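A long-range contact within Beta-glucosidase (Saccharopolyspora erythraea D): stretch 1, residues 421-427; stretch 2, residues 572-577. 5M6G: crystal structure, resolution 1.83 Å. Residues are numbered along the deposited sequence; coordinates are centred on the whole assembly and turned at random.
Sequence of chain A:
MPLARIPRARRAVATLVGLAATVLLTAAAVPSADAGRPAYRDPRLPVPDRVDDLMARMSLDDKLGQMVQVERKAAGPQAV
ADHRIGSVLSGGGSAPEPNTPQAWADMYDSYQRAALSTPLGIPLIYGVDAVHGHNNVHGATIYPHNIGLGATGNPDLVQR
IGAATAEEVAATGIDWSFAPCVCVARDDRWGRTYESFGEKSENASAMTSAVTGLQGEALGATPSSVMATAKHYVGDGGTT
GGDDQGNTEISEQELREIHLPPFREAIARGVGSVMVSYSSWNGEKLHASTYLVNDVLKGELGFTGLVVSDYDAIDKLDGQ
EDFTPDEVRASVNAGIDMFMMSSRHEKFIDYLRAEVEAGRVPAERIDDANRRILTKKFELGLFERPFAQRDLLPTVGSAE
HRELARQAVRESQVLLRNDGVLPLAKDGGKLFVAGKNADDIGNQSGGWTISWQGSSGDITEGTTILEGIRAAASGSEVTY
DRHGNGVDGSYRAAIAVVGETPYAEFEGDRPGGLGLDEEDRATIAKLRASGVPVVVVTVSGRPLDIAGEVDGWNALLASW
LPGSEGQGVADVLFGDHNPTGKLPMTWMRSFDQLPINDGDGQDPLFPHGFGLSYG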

ATOM      1  N   VAL A 421      25.804  22.649   5.492  1.00 15.90           N
ATOM      2  CA  VAL A 421      25.210  23.152   4.260  1.00 17.63           C
ATOM      3  C   VAL A 421      23.699  23.293   4.409  1.00 18.07           C
ATOM      4  O   VAL A 421      23.094  24.218   3.844  1.00 16.02           O
ATOM      5  CB  VAL A 421      25.602  22.251   3.067  1.00 21.16           C
ATOM      6  CG1 VAL A 421      25.169  20.798   3.303  1.00 17.45           C
ATOM      7  CG2 VAL A 421      25.027  22.800   1.761  1.00 21.74           C
ATOM      8  N   LEU A 422      23.070  22.427   5.205  1.00 14.81           N
ATOM      9  CA  LEU A 422      21.628  22.533   5.438  1.00 17.07           C
ATOM     10  C   LEU A 422      21.377  23.172   6.801  1.00 19.36           C
ATOM     11  O   LEU A 422      22.147  22.958   7.738  1.00 19.97           O
ATOM     12  CB  LEU A 422      20.953  21.153   5.350  1.00 16.06           C
ATOM     13  CG  LEU A 422      20.945  20.471   3.977  1.00 15.76           C
ATOM     14  CD1 LEU A 422      20.144  19.158   4.017  1.00 14.78           C
ATOM     15  CD2 LEU A 422      20.388  21.396   2.910  1.00 16.54           C
ATOM     16  N   PRO A 423      20.308  23.975   6.916  1.00 18.41           N
ATOM     17  CA  PRO A 423      19.370  24.323   5.841  1.00 16.73           C
ATOM     18  C   PRO A 423      19.947  25.327   4.848  1.00 19.33           C
ATOM     19  O   PRO A 423      20.784  26.150   5.209  1.00 17.35           O
ATOM     20  CB  PRO A 423      18.182  24.937   6.590  1.00 19.32           C
ATOM     21  CG  PRO A 423      18.757  25.455   7.851  1.00 19.50           C
ATOM     22  CD  PRO A 423      19.907  24.549   8.212  1.00 18.85           C
ATOM     23  N   LEU A 424      19.504  25.237   3.601  1.00 19.66           N
ATOM     24  CA  LEU A 424      19.886  26.215   2.596  1.00 20.04           C
ATOM     25  C   LEU A 424      19.175  27.534   2.855  1.00 24.05           C
ATOM     26  O   LEU A 424      17.997  27.565   3.223  1.00 19.71           O
ATOM     27  CB  LEU A 424      19.534  25.709   1.197  1.00 18.06           C
ATOM     28  CG  LEU A 424      20.188  24.405   0.743  1.00 21.60           C
ATOM     29  CD1 LEU A 424      19.552  23.948  -0.563  1.00 20.86           C
ATOM     30  CD2 LEU A 424      21.697  24.553   0.610  1.00 19.40           C
ATOM     31  N   ALA A 425      19.894  28.633   2.650  1.00 20.96           N
ATOM     32  CA  ALA A 425      19.298  29.946   2.825  1.00 26.86           C
ATOM     33  C   ALA A 425      18.347  30.256   1.680  1.00 25.96           C
ATOM     34  O   ALA A 425      18.472  29.726   0.573  1.00 24.94           O
ATOM     35  CB  ALA A 425      20.383  31.024   2.900  1.00 25.52           C
ATOM     36  N   LYS A 426      17.373  31.110   1.965  1.00 32.25           N
ATOM     37  CA  LYS A 426      16.643  31.827   0.923  1.00 36.62           C
ATOM     38  C   LYS A 426      17.234  33.229   0.768  1.00 39.53           C
ATOM     39  O   LYS A 426      16.584  34.244   1.028  1.00 45.75           O
ATOM     40  CB  LYS A 426      15.154  31.884   1.257  1.00 36.20           C
ATOM     41  CG  LYS A 426      14.540  30.563   1.702  1.00 27.55           C
ATOM     42  CD  LYS A 426      13.165  30.801   2.310  1.00 28.71           C
ATOM     43  CE  LYS A 426      12.638  29.567   3.021  1.00 27.30           C
ATOM     44  NZ  LYS A 426      11.329  29.843   3.690  1.00 29.96           N
ATOM     45  N   ASP A 427      18.509  33.280   0.366  1.00 41.39           N
ATOM     46  CA  ASP A 427      19.241  34.541   0.321  1.00 33.85           C
ATOM     47  C   ASP A 427      19.377  35.130  -1.077  1.00 47.32           C
ATOM     48  O   ASP A 427      19.671  36.324  -1.198  1.00 54.41           O
ATOM     49  CB  ASP A 427      20.646  34.377   0.925  1.00 39.68           C
ATOM     50  CG  ASP A 427      21.477  33.306   0.218  1.00 44.25           C
ATOM     51  OD1 ASP A 427      21.101  32.885  -0.901  1.00 42.53           O
ATOM     52  OD2 ASP A 427      22.516  32.885   0.786  1.00 39.33           O
TER
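Stretch 2, residues 572-577: VLFGDH

Stretch 2 carries the last two residues of a helix, Val572 and Leu573, into a loop that lies across a segment without regular structure, extended from Leu422 to Ala425, with a cis peptide bond before Pro423; the two chain directions, taken from CA to CA over the touching parts, are 61° apart, and together the stretches bury 423 Å². The closest pair of CA atoms is Phe574 CA and Leu424 CA, 4.8 Å apart. Val572 takes no real part in the contact, but its carbonyl O accepts a hydrogen bond from Gly575 N at 3.1 Å, closing the turn that ends the helix. Leu573, still helical at -54/-35, anchors the crossing: its O accepts a hydrogen bond from Leu424 N at 2.9 Å with an N-H...O angle of 158°, and the same O meets Pro423 CA at 3.3 Å in a CA-H...O contact. Its m,t side chain packs CD2 to CD2 against Leu422 at 4.0 Å. Phe574 leaves helical geometry at -104/10. Its CA-to-CB bond points away from stretch 1, yet with chi1 at -72° and chi2 at 85° its ring meets Leu424, whose CB sits over one face, 4.1 Å from the ring centroid and 3.7 Å from Phe574 CE2; Leu424 O lies 3.3 Å from Phe574 CD2. At the ring edge, Ala425 O approaches CE2 of Phe574 to 3.5 Å, while CG of Lys426 lies obliquely, 3.9 Å from Phe574 CD2. Gly575 turns the chain with a positive phi (78/9), a conformation that favours glycine; its N is 3.6 Å from Pro423 CB, and an ideal CB would fall a tight 3.0 Å from that same Pro423 atom. Asp576 closes the contact with a salt bridge: Lys426, its chain extended beyond chi1, brings NZ to 2.9 Å from Asp576 OD1, with a weak second hydrogen bond from NZ to OD2 at 3.1 Å.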

ATOM      1  N   VAL A 572      11.973  20.975   4.152  1.00 14.13           N
ATOM      2  CA  VAL A 572      13.038  20.534   5.048  1.00 14.69           C
ATOM      3  C   VAL A 572      14.384  21.101   4.608  1.00 14.71           C
ATOM      4  O   VAL A 572      15.154  21.611   5.431  1.00 16.99           O
ATOM      5  CB  VAL A 572      13.054  18.996   5.113  1.00 12.90           C
ATOM      6  CG1 VAL A 572      14.225  18.497   5.939  1.00 14.45           C
ATOM      7  CG2 VAL A 572      11.732  18.487   5.684  1.00 18.98           C
ATOM      8  N   LEU A 573      14.679  21.027   3.304  1.00 11.97           N
ATOM      9  CA  LEU A 573      15.947  21.526   2.773  1.00 15.33           C
ATOM     10  C   LEU A 573      16.203  22.980   3.159  1.00 19.09           C
ATOM     11  O   LEU A 573      17.353  23.372   3.396  1.00 14.94           O
ATOM     12  CB  LEU A 573      15.975  21.374   1.247  1.00 16.49           C
ATOM     13  CG  LEU A 573      16.178  19.969   0.649  1.00 16.73           C
ATOM     14  CD1 LEU A 573      15.988  20.007  -0.853  1.00 13.73           C
ATOM     15  CD2 LEU A 573      17.562  19.396   1.007  1.00 14.39           C
ATOM     16  N   PHE A 574      15.150  23.795   3.224  1.00 17.34           N
ATOM     17  CA  PHE A 574      15.286  25.227   3.484  1.00 19.57           C
ATOM     18  C   PHE A 574      14.914  25.606   4.912  1.00 20.93           C
ATOM     19  O   PHE A 574      14.792  26.797   5.215  1.00 23.36           O
ATOM     20  CB  PHE A 574      14.454  26.025   2.475  1.00 16.73           C
ATOM     21  CG  PHE A 574      15.049  26.019   1.100  1.00 15.92           C
ATOM     22  CD1 PHE A 574      14.786  24.985   0.223  1.00 14.92           C
ATOM     23  CD2 PHE A 574      15.937  27.009   0.711  1.00 18.21           C
ATOM     24  CE1 PHE A 574      15.361  24.952  -1.032  1.00 13.18           C
ATOM     25  CE2 PHE A 574      16.515  26.988  -0.540  1.00 17.93           C
ATOM     26  CZ  PHE A 574      16.230  25.956  -1.415  1.00 19.51           C
ATOM     27  N   GLY A 575      14.724  24.622   5.788  1.00 20.63           N
ATOM     28  CA  GLY A 575      14.530  24.875   7.199  1.00 21.57           C
ATOM     29  C   GLY A 575      13.152  25.337   7.608  1.00 20.96           C
ATOM     30  O   GLY A 575      12.982  25.745   8.762  1.00 22.97           O
ATOM     31  N   ASP A 576      12.165  25.305   6.706  1.00 20.18           N
ATOM     32  CA  ASP A 576      10.784  25.544   7.126  1.00 20.55           C
ATOM     33  C   ASP A 576      10.277  24.434   8.043  1.00 24.70           C
ATOM     34  O   ASP A 576       9.479  24.695   8.951  1.00 27.21           O
ATOM     35  CB  ASP A 576       9.875  25.703   5.901  1.00 19.20           C
ATOM     36  CG  ASP A 576      10.150  26.991   5.148  1.00 31.48           C
ATOM     37  OD1 ASP A 576      10.527  27.979   5.808  1.00 29.11           O
ATOM     38  OD2 ASP A 576      10.003  27.017   3.905  1.00 40.45           O
ATOM     39  N   HIS A 577      10.732  23.200   7.834  1.00 21.26           N
ATOM     40  CA  HIS A 577      10.472  22.087   8.742  1.00 15.44           C
ATOM     41  C   HIS A 577      11.817  21.560   9.229  1.00 21.14           C
ATOM     42  O   HIS A 577      12.595  21.019   8.438  1.00 18.65           O
ATOM     43  CB  HIS A 577       9.666  20.982   8.048  1.00 16.34           C
ATOM     44  CG  HIS A 577       9.340  19.828   8.940  1.00 20.61           C
ATOM     45  ND1 HIS A 577       8.297  19.856   9.837  1.00 21.41           N
ATOM     46  CD2 HIS A 577       9.944  18.626   9.103  1.00 18.58           C
ATOM     47  CE1 HIS A 577       8.253  18.713  10.499  1.00 23.63           C
ATOM     48  NE2 HIS A 577       9.246  17.950  10.074  1.00 19.61           N
TER